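Local coordinates for maltose/maltodextrin-binding protein (Thermus thermophilus, PDB 2GH9) that binds maltotriose and probably, as a periplasmic solute-binding protein, delivers this maltodextrin to a membrane transporter for uptake, at residues Phe9-Gln20 with Asn295-Arg305; Gly74-Tyr82 with Val272-Lys280. All coordinates share one frame; numbering follows the deposited sequence.

Interaction 1 of 2, residues Phe9-Gln20 with Asn295-Arg305; sequences FGGPELEWLKEQ and NLVAFNQAGGR. With GLC (alpha-D-glucopyranose), chain B.
Glu13 and Arg305 meet as two nearly coplanar flat groups, the carboxylate and guanidinium planes 26° apart. The grip is side-on and bidentate: Arg305 NH2 reaches the syn lone pair of Glu13 OE1 at 2.9 Å, while Arg305 NE bonds Glu13 OE2 at 2.8 Å, also on the syn side but tilted from the carboxylate plane. Glu13 is extended beyond CG (chi2 -175°), which carries its carboxylate alongside the Phe299 ring, obliquely, with Glu13 CD 3.4 Å from Phe299 CZ.

Phe299 reaches from helix 295-302 toward helix 11-20. Its edge points at the face of the Trp16 six-membered ring, planes at 59°, and Phe299 CD1 lies 3.3 Å from Trp16 CE3. Phe299 CZ sits over one face of Phe9, 3.5 Å from Phe9 CE2, completing an aromatic cluster. Farther along, Trp16 NE1 makes a weak bond to Asn295 OD1, while Asn295 ND2 is held by the backbone oxygen of Thr289. The short helical segments run roughly antiparallel, and Pro12 packs against Ala302 where helix 295-302 ends.

A water accepts from Gly304 N and donates to Glu13 OE2, giving that oxygen a second partner. Arg305 NH2 also bonds O2 of a bound glucose at 2.9 Å, and NH1 bonds O3 while pairing with Glu113. Glu13 is thus a second-shell residue: its carboxylate probably helps, with Glu113, to balance the arginine's charge and to fix the plane from which both terminal nitrogens address the sugar.

Interaction 2 of 2, residues Gly74-Tyr82 with Val272-Lys280; sequences GVLEPVGKY and VVNAYSKNK
Two backbone hydrogen bonds join Val75-Glu77 to Val273-Ala275. Ala275 N donates to Val75 O at 3.0 Å, and Glu77 N donates to Val273 O at 2.8 Å; both are nearly straight at the hydrogen, at 176° and 170°. Together they bracket Leu76 and Asn274 in a single beta bridge. A water extends the link, donating to Glu77 O and accepting from Val273 N. On one flank Leu76 CD2 packs 3.8 Å from Val272 CB, and on the other the Ala275 methyl CB lies 3.5 Å from Gly74 O.

The side-chain bond is the salt bridge of Glu77 OE1 with Lys280 NZ, 2.8 Å long, the ammonium arriving from above the carboxylate plane. Lys280 is fully extended beyond CG, whereas Glu77 bends at chi2 (68°), and the two chains cross at about a right angle. The hydroxyl of Tyr82 holds the other oxygen, donating to Glu77 OE2 at 2.6 Å, and Lys81 NZ adds a longer ionic contact to OE2. With both oxygens engaged, the carboxylate has little freedom to rotate.

Behind this shell, a type I turn from Asn274 to Ser277 sets the course of the second segment. Asn274 OD1 accepts from Tyr276 N in an Asx turn, and Ser277 OG accepts from Asn279 N in an ST turn, just before the helix that starts at Lys280.

The loop 74-82 thereby runs from the Schellman end of helix 67-72 across the end of strand 265-273. Val272 and Asn274 pair with strand 58-63 and its approach through Val59 and Asp57, while Leu76 and Val79 lean on strand 104-113.

Overall arrangement
The centres of the two contacts lie 23 Å apart and their nearest atoms about 10 Å, so they do not touch. In chain order 9-20 comes first, then 74-82, 272-280 and 295-305, so interaction 2 falls between the two halves of interaction 1. Both adjoin the same eight-stranded mixed sheet: strands 58-63 and 104-113 receive side chains from each, and interaction 2 includes the end of strand 265-273. Helix 280-290 then leads toward helix 293-302 of interaction 1. Each contact thus brings N-terminal chain against a late-returning part around one sheet; interaction 1 reaches the sugar, whereas interaction 2 lies farther out, the side chain of Val272 being about 12 Å from a bound glucose.

Interaction 1 of 2, residues Phe9-Gln20 with Asn295-Arg305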
loop_
_atom_site.group_PDB
_atom_site.type_symbol
_atom_site.label_atom_id
_atom_site.label_comp_id
_atom_site.label_asym_id
_atom_site.label_seq_id
_atom_site.Cartn_x
_atom_site.Cartn_y
_atom_site.Cartn_z
ATOM N N PHE A 9 -5.028 6.624 -9.374
ATOM C CA PHE A 9 -5.542 7.657 -8.515
ATOM C C PHE A 9 -7.002 7.977 -8.865
ATOM O O PHE A 9 -7.427 7.894 -10.027
ATOM C CB PHE A 9 -4.720 8.954 -8.644
ATOM C CG PHE A 9 -3.286 8.841 -8.218
ATOM C CD1 PHE A 9 -2.803 7.733 -7.532
ATOM C CD2 PHE A 9 -2.406 9.872 -8.506
ATOM C CE1 PHE A 9 -1.490 7.654 -7.155
ATOM C CE2 PHE A 9 -1.092 9.804 -8.130
ATOM C CZ PHE A 9 -0.631 8.701 -7.438
ATOM N N GLY A 10 -7.754 8.355 -7.840
ATOM C CA GLY A 10 -9.076 8.932 -8.013
ATOM C C GLY A 10 -9.213 10.129 -7.121
ATOM O O GLY A 10 -8.269 10.496 -6.411
ATOM N N GLY A 11 -10.376 10.772 -7.205
ATOM C CA GLY A 11 -10.727 11.846 -6.321
ATOM C C GLY A 11 -9.762 13.011 -6.370
ATOM O O GLY A 11 -9.252 13.358 -7.446
ATOM N N PRO A 12 -9.539 13.648 -5.208
ATOM C CA PRO A 12 -8.553 14.727 -5.074
ATOM C C PRO A 12 -7.145 14.393 -5.592
ATOM O O PRO A 12 -6.477 15.274 -6.174
ATOM C CB PRO A 12 -8.540 14.991 -3.581
ATOM C CG PRO A 12 -9.926 14.658 -3.148
ATOM C CD PRO A 12 -10.250 13.416 -3.933
ATOM N N GLU A 13 -6.689 13.149 -5.405
ATOM C CA GLU A 13 -5.357 12.774 -5.903
ATOM C C GLU A 13 -5.278 12.844 -7.404
ATOM O O GLU A 13 -4.285 13.350 -7.951
ATOM C CB GLU A 13 -4.949 11.374 -5.450
ATOM C CG GLU A 13 -4.596 11.261 -3.981
ATOM C CD GLU A 13 -4.088 9.867 -3.621
ATOM O OE1 GLU A 13 -4.303 8.935 -4.412
ATOM O OE2 GLU A 13 -3.467 9.690 -2.547
ATOM N N LEU A 14 -6.312 12.320 -8.057
ATOM C CA LEU A 14 -6.443 12.370 -9.504
ATOM C C LEU A 14 -6.523 13.815 -9.995
ATOM O O LEU A 14 -5.934 14.153 -11.020
ATOM C CB LEU A 14 -7.691 11.602 -9.975
ATOM C CG LEU A 14 -7.953 11.559 -11.484
ATOM C CD1 LEU A 14 -6.786 10.887 -12.229
ATOM C CD2 LEU A 14 -9.302 10.871 -11.786
ATOM N N GLU A 15 -7.268 14.651 -9.271
ATOM C CA GLU A 15 -7.405 16.047 -9.666
ATOM C C GLU A 15 -6.051 16.780 -9.627
ATOM O O GLU A 15 -5.732 17.532 -10.542
ATOM C CB GLU A 15 -8.488 16.767 -8.853
ATOM C CG GLU A 15 -9.267 17.786 -9.692
ATOM C CD GLU A 15 -10.117 17.158 -10.819
ATOM O OE1 GLU A 15 -11.034 16.365 -10.513
ATOM O OE2 GLU A 15 -9.883 17.453 -12.016
ATOM N N TRP A 16 -5.248 16.522 -8.600
ATOM C CA TRP A 16 -3.858 17.013 -8.559
ATOM C C TRP A 16 -3.049 16.585 -9.796
ATOM O O TRP A 16 -2.376 17.410 -10.432
ATOM C CB TRP A 16 -3.168 16.521 -7.273
ATOM C CG TRP A 16 -1.662 16.725 -7.176
ATOM C CD1 TRP A 16 -1.018 17.775 -6.606
ATOM C CD2 TRP A 16 -0.636 15.824 -7.611
ATOM N NE1 TRP A 16 0.332 17.589 -6.644
ATOM C CE2 TRP A 16 0.601 16.403 -7.266
ATOM C CE3 TRP A 16 -0.642 14.582 -8.248
ATOM C CZ2 TRP A 16 1.815 15.796 -7.557
ATOM C CZ3 TRP A 16 0.568 13.973 -8.522
ATOM C CH2 TRP A 16 1.775 14.584 -8.177
ATOM N N LEU A 17 -3.114 15.298 -10.131
ATOM C CA LEU A 17 -2.372 14.778 -11.271
ATOM C C LEU A 17 -2.811 15.433 -12.600
ATOM O O LEU A 17 -1.962 15.744 -13.455
ATOM C CB LEU A 17 -2.495 13.242 -11.359
ATOM C CG LEU A 17 -1.724 12.593 -12.516
ATOM C CD1 LEU A 17 -0.311 13.147 -12.594
ATOM C CD2 LEU A 17 -1.719 11.060 -12.449
ATOM N N LYS A 18 -4.120 15.637 -12.756
ATOM C CA LYS A 18 -4.671 16.284 -13.955
ATOM C C LYS A 18 -4.182 17.734 -14.066
ATOM O O LYS A 18 -3.844 18.181 -15.165
ATOM C CB LYS A 18 -6.214 16.229 -13.966
ATOM C CG LYS A 18 -6.790 14.849 -14.248
ATOM C CD LYS A 18 -8.260 14.940 -14.703
ATOM C CE LYS A 18 -8.853 13.605 -15.043
ATOM N NZ LYS A 18 -8.122 12.930 -16.167
ATOM N N GLU A 19 -4.143 18.433 -12.928
ATOM C CA GLU A 19 -3.642 19.805 -12.853
ATOM C C GLU A 19 -2.172 19.884 -13.231
ATOM O O GLU A 19 -1.779 20.765 -14.004
ATOM C CB GLU A 19 -3.804 20.409 -11.448
ATOM C CG GLU A 19 -3.250 21.855 -11.349
ATOM C CD GLU A 19 -3.151 22.401 -9.948
ATOM O OE1 GLU A 19 -3.670 21.770 -8.995
ATOM O OE2 GLU A 19 -2.535 23.489 -9.802
ATOM N N GLN A 20 -1.356 18.989 -12.664
ATOM C CA GLN A 20 0.067 18.967 -13.008
ATOM C C GLN A 20 0.277 18.684 -14.499
ATOM O O GLN A 20 1.232 19.188 -15.107
ATOM C CB GLN A 20 0.848 17.954 -12.145
ATOM C CG GLN A 20 0.680 18.085 -10.625
ATOM C CD GLN A 20 0.345 19.503 -10.143
ATOM O OE1 GLN A 20 -0.676 19.729 -9.476
ATOM N NE2 GLN A 20 1.204 20.455 -10.479
ATOM N N ASN A 295 5.262 19.951 -4.874
ATOM C CA ASN A 295 4.241 19.047 -5.401
ATOM C C ASN A 295 3.950 17.850 -4.474
ATOM O O ASN A 295 2.803 17.441 -4.339
ATOM C CB ASN A 295 4.575 18.590 -6.816
ATOM C CG ASN A 295 3.752 19.308 -7.856
ATOM O OD1 ASN A 295 2.625 19.731 -7.587
ATOM N ND2 ASN A 295 4.286 19.438 -9.039
ATOM N N LEU A 296 4.984 17.314 -3.835
ATOM C CA LEU A 296 4.786 16.257 -2.851
ATOM C C LEU A 296 3.901 16.725 -1.688
ATOM O O LEU A 296 3.018 15.973 -1.248
ATOM C CB LEU A 296 6.118 15.748 -2.329
ATOM C CG LEU A 296 7.000 15.002 -3.329
ATOM C CD1 LEU A 296 8.252 14.564 -2.631
ATOM C CD2 LEU A 296 6.300 13.807 -3.982
ATOM N N VAL A 297 4.122 17.965 -1.228
ATOM C CA VAL A 297 3.325 18.571 -0.162
ATOM C C VAL A 297 1.891 18.761 -0.635
ATOM O O VAL A 297 0.966 18.393 0.073
ATOM C CB VAL A 297 3.911 19.938 0.375
ATOM C CG1 VAL A 297 2.887 20.659 1.251
ATOM C CG2 VAL A 297 5.167 19.727 1.183
ATOM N N ALA A 298 1.719 19.301 -1.841
ATOM C CA ALA A 298 0.403 19.489 -2.433
ATOM C C ALA A 298 -0.371 18.177 -2.506
ATOM O O ALA A 298 -1.537 18.104 -2.114
ATOM C CB ALA A 298 0.544 20.085 -3.823
ATOM N N PHE A 299 0.292 17.128 -2.974
ATOM C CA PHE A 299 -0.357 15.827 -3.052
ATOM C C PHE A 299 -0.810 15.363 -1.662
ATOM O O PHE A 299 -1.900 14.857 -1.527
ATOM C CB PHE A 299 0.587 14.812 -3.709
ATOM C CG PHE A 299 -0.074 13.514 -4.110
ATOM C CD1 PHE A 299 -0.971 13.471 -5.172
ATOM C CD2 PHE A 299 0.227 12.329 -3.451
ATOM C CE1 PHE A 299 -1.548 12.287 -5.572
ATOM C CE2 PHE A 299 -0.361 11.099 -3.866
ATOM C CZ PHE A 299 -1.225 11.077 -4.918
ATOM N N ASN A 300 0.011 15.539 -0.634
ATOM C CA ASN A 300 -0.374 15.143 0.723
ATOM C C ASN A 300 -1.590 15.916 1.183
ATOM O O ASN A 300 -2.503 15.366 1.802
ATOM C CB ASN A 300 0.780 15.348 1.706
ATOM C CG ASN A 300 0.369 15.103 3.175
ATOM O OD1 ASN A 300 -0.008 16.023 3.864
ATOM N ND2 ASN A 300 0.391 13.847 3.614
ATOM N N GLN A 301 -1.610 17.203 0.862
ATOM C CA GLN A 301 -2.691 18.069 1.311
ATOM C C GLN A 301 -3.990 17.718 0.622
ATOM O O GLN A 301 -5.028 17.679 1.275
ATOM C CB GLN A 301 -2.303 19.540 1.146
ATOM C CG GLN A 301 -1.126 19.920 2.059
ATOM C CD GLN A 301 -1.419 19.658 3.530
ATOM O OE1 GLN A 301 -0.901 18.693 4.130
ATOM N NE2 GLN A 301 -2.254 20.511 4.129
ATOM N N ALA A 302 -3.912 17.364 -0.662
ATOM C CA ALA A 302 -5.080 16.925 -1.436
ATOM C C ALA A 302 -5.630 15.587 -0.953
ATOM O O ALA A 302 -6.866 15.368 -0.914
ATOM C CB ALA A 302 -4.703 16.801 -2.889
ATOM N N GLY A 303 -4.708 14.694 -0.593
ATOM C CA GLY A 303 -5.043 13.335 -0.183
ATOM C C GLY A 303 -4.524 13.008 1.199
ATOM O O GLY A 303 -5.168 13.334 2.214
ATOM N N GLY A 304 -3.376 12.344 1.247
ATOM C CA GLY A 304 -2.725 12.048 2.510
ATOM C C GLY A 304 -1.485 11.178 2.544
ATOM O O GLY A 304 -0.947 10.921 3.629
ATOM N N ARG A 305 -1.014 10.712 1.397
ATOM C CA ARG A 305 0.196 9.880 1.366
ATOM C C ARG A 305 1.409 10.740 1.740
ATOM O O ARG A 305 1.429 11.941 1.488
ATOM C CB ARG A 305 0.406 9.231 -0.011
ATOM C CG ARG A 305 -0.799 8.446 -0.500
ATOM C CD ARG A 305 -0.482 7.735 -1.741
ATOM N NE ARG A 305 -1.648 7.543 -2.598
ATOM C CZ ARG A 305 -1.944 6.414 -3.221
ATOM N NH1 ARG A 305 -1.181 5.325 -3.089
ATOM N NH2 ARG A 305 -3.007 6.363 -3.994
HETATM C C1 GLC B . -6.403 2.586 -5.029
HETATM C C2 GLC B . -5.257 3.323 -4.339
HETATM C C3 GLC B . -4.138 2.348 -4.028
HETATM C C4 GLC B . -4.684 1.203 -3.160
HETATM C C5 GLC B . -5.844 0.479 -3.862
HETATM C C6 GLC B . -6.512 -0.550 -2.929
HETATM O O1 GLC B . -5.966 2.196 -6.329
HETATM O O2 GLC B . -4.793 4.424 -5.150
HETATM O O3 GLC B . -3.032 2.995 -3.378
HETATM O O4 GLC B . -3.673 0.221 -3.015
HETATM O O5 GLC B . -6.815 1.438 -4.276
HETATM O O6 GLC B . -7.639 -1.189 -3.560
HETATM O O HOH W 1 -2.087 11.641 -1.226
#

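Interaction 2 of 2, residues Gly74-Tyr82 with Val272-Lys280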
loop_
_atom_site.group_PDB
_atom_site.type_symbol
_atom_site.label_atom_id
_atom_site.label_comp_id
_atom_site.label_asym_id
_atom_site.label_seq_id
_atom_site.Cartn_x
_atom_site.Cartn_y
_atom_site.Cartn_z
ATOM N N GLY A 74 12.249 -5.917 -18.166
ATOM C CA GLY A 74 12.954 -4.922 -18.967
ATOM C C GLY A 74 12.140 -3.673 -19.223
ATOM O O GLY A 74 12.535 -2.845 -20.043
ATOM N N VAL A 75 11.023 -3.493 -18.502
ATOM C CA VAL A 75 10.046 -2.469 -18.904
ATOM C C VAL A 75 10.230 -1.125 -18.240
ATOM O O VAL A 75 9.534 -0.170 -18.604
ATOM C CB VAL A 75 8.572 -2.951 -18.722
ATOM C CG1 VAL A 75 8.317 -4.150 -19.629
ATOM C CG2 VAL A 75 8.234 -3.243 -17.226
ATOM N N LEU A 76 11.159 -1.045 -17.286
ATOM C CA LEU A 76 11.413 0.186 -16.518
ATOM C C LEU A 76 12.651 0.902 -17.041
ATOM O O LEU A 76 13.694 0.286 -17.240
ATOM C CB LEU A 76 11.637 -0.113 -15.023
ATOM C CG LEU A 76 10.496 -0.747 -14.203
ATOM C CD1 LEU A 76 10.856 -0.788 -12.715
ATOM C CD2 LEU A 76 9.174 -0.062 -14.439
ATOM N N GLU A 77 12.524 2.206 -17.260
ATOM C CA GLU A 77 13.670 3.052 -17.587
ATOM C C GLU A 77 14.464 3.363 -16.306
ATOM O O GLU A 77 13.917 3.914 -15.330
ATOM C CB GLU A 77 13.208 4.328 -18.322
ATOM C CG GLU A 77 14.302 5.377 -18.649
ATOM C CD GLU A 77 15.330 4.935 -19.709
ATOM O OE1 GLU A 77 15.177 3.860 -20.312
ATOM O OE2 GLU A 77 16.290 5.694 -19.948
ATOM N N PRO A 78 15.764 2.991 -16.282
ATOM C CA PRO A 78 16.646 3.491 -15.218
ATOM C C PRO A 78 16.663 5.023 -15.201
ATOM O O PRO A 78 16.831 5.643 -16.252
ATOM C CB PRO A 78 18.019 2.942 -15.617
ATOM C CG PRO A 78 17.710 1.744 -16.431
ATOM C CD PRO A 78 16.489 2.115 -17.216
ATOM N N VAL A 79 16.499 5.627 -14.020
ATOM C CA VAL A 79 16.300 7.070 -13.930
ATOM C C VAL A 79 17.449 7.841 -13.255
ATOM O O VAL A 79 17.429 9.081 -13.213
ATOM C CB VAL A 79 14.928 7.418 -13.249
ATOM C CG1 VAL A 79 13.787 6.832 -14.054
ATOM C CG2 VAL A 79 14.869 6.921 -11.792
ATOM N N GLY A 80 18.439 7.114 -12.737
ATOM C CA GLY A 80 19.538 7.717 -11.993
ATOM C C GLY A 80 20.312 8.743 -12.798
ATOM O O GLY A 80 20.701 9.784 -12.274
ATOM N N LYS A 81 20.515 8.458 -14.081
ATOM C CA LYS A 81 21.252 9.365 -14.967
ATOM C C LYS A 81 20.548 10.717 -15.183
ATOM O O LYS A 81 21.210 11.684 -15.579
ATOM C CB LYS A 81 21.536 8.693 -16.322
ATOM C CG LYS A 81 20.313 8.511 -17.227
ATOM C CD LYS A 81 20.646 7.792 -18.545
ATOM C CE LYS A 81 19.566 6.772 -18.900
ATOM N NZ LYS A 81 19.771 6.162 -20.247
ATOM N N TYR A 82 19.229 10.794 -14.925
ATOM C CA TYR A 82 18.450 12.037 -15.153
ATOM C C TYR A 82 18.292 12.934 -13.917
ATOM O O TYR A 82 17.659 13.986 -13.996
ATOM C CB TYR A 82 17.040 11.721 -15.636
ATOM C CG TYR A 82 16.893 10.788 -16.812
ATOM C CD1 TYR A 82 17.105 11.233 -18.117
ATOM C CD2 TYR A 82 16.477 9.474 -16.630
ATOM C CE1 TYR A 82 16.938 10.383 -19.203
ATOM C CE2 TYR A 82 16.321 8.605 -17.705
ATOM C CZ TYR A 82 16.545 9.077 -18.993
ATOM O OH TYR A 82 16.364 8.258 -20.079
ATOM N N VAL A 272 7.454 5.699 -12.465
ATOM C CA VAL A 272 8.325 4.917 -13.348
ATOM C C VAL A 272 8.105 5.337 -14.788
ATOM O O VAL A 272 6.998 5.704 -15.198
ATOM C CB VAL A 272 8.141 3.376 -13.199
ATOM C CG1 VAL A 272 8.577 2.916 -11.786
ATOM C CG2 VAL A 272 6.692 2.974 -13.516
ATOM N N VAL A 273 9.187 5.310 -15.552
ATOM C CA VAL A 273 9.129 5.652 -16.950
ATOM C C VAL A 273 9.250 4.357 -17.754
ATOM O O VAL A 273 10.005 3.472 -17.392
ATOM C CB VAL A 273 10.216 6.725 -17.294
ATOM C CG1 VAL A 273 10.329 6.934 -18.818
ATOM C CG2 VAL A 273 9.866 8.037 -16.618
ATOM N N ASN A 274 8.452 4.252 -18.808
ATOM C CA ASN A 274 8.466 3.124 -19.728
ATOM C C ASN A 274 9.768 3.107 -20.537
ATOM O O ASN A 274 10.061 4.063 -21.274
ATOM C CB ASN A 274 7.265 3.249 -20.666
ATOM C CG ASN A 274 7.050 2.035 -21.541
ATOM O OD1 ASN A 274 7.902 1.164 -21.636
ATOM N ND2 ASN A 274 5.879 1.961 -22.166
ATOM N N ALA A 275 10.535 2.021 -20.410
ATOM C CA ALA A 275 11.790 1.861 -21.155
ATOM C C ALA A 275 11.574 1.896 -22.679
ATOM O O ALA A 275 12.506 2.164 -23.439
ATOM C CB ALA A 275 12.478 0.563 -20.747
ATOM N N TYR A 276 10.340 1.652 -23.111
ATOM C CA TYR A 276 9.964 1.673 -24.525
ATOM C C TYR A 276 9.236 2.946 -24.937
ATOM O O TYR A 276 8.636 3.006 -26.024
ATOM C CB TYR A 276 9.078 0.470 -24.822
ATOM C CG TYR A 276 9.807 -0.825 -24.682
ATOM C CD1 TYR A 276 10.501 -1.364 -25.750
ATOM C CD2 TYR A 276 9.827 -1.501 -23.475
ATOM C CE1 TYR A 276 11.193 -2.558 -25.624
ATOM C CE2 TYR A 276 10.498 -2.686 -23.333
ATOM C CZ TYR A 276 11.188 -3.222 -24.418
ATOM O OH TYR A 276 11.867 -4.418 -24.273
ATOM N N SER A 277 9.278 3.969 -24.092
ATOM C CA SER A 277 8.673 5.240 -24.458
ATOM C C SER A 277 9.326 5.803 -25.716
ATOM O O SER A 277 10.532 5.948 -25.766
ATOM C CB SER A 277 8.817 6.260 -23.337
ATOM O OG SER A 277 8.180 7.468 -23.699
ATOM N N LYS A 278 8.508 6.151 -26.708
ATOM C CA LYS A 278 8.972 6.966 -27.841
ATOM C C LYS A 278 9.136 8.474 -27.545
ATOM O O LYS A 278 9.324 9.258 -28.488
ATOM C CB LYS A 278 8.037 6.792 -29.041
ATOM C CG LYS A 278 7.862 5.347 -29.483
ATOM C CD LYS A 278 9.209 4.617 -29.555
ATOM C CE LYS A 278 9.096 3.232 -30.180
ATOM N NZ LYS A 278 10.415 2.549 -30.104
ATOM N N ASN A 279 9.069 8.860 -26.266
ATOM C CA ASN A 279 9.221 10.252 -25.837
ATOM C C ASN A 279 9.803 10.325 -24.414
ATOM O O ASN A 279 9.267 11.038 -23.554
ATOM C CB ASN A 279 7.860 10.989 -25.901
ATOM C CG ASN A 279 7.477 11.435 -27.318
ATOM O OD1 ASN A 279 8.315 11.927 -28.079
ATOM N ND2 ASN A 279 6.195 11.288 -27.663
ATOM N N LYS A 280 10.894 9.595 -24.164
ATOM C CA LYS A 280 11.486 9.531 -22.823
ATOM C C LYS A 280 11.880 10.892 -22.255
ATOM O O LYS A 280 11.674 11.139 -21.079
ATOM C CB LYS A 280 12.707 8.618 -22.787
ATOM C CG LYS A 280 12.400 7.155 -22.872
ATOM C CD LYS A 280 13.652 6.333 -22.758
ATOM C CE LYS A 280 13.348 4.896 -23.036
ATOM N NZ LYS A 280 14.574 4.056 -22.997
HETATM O O HOH W 2 11.583 4.188 -14.337
#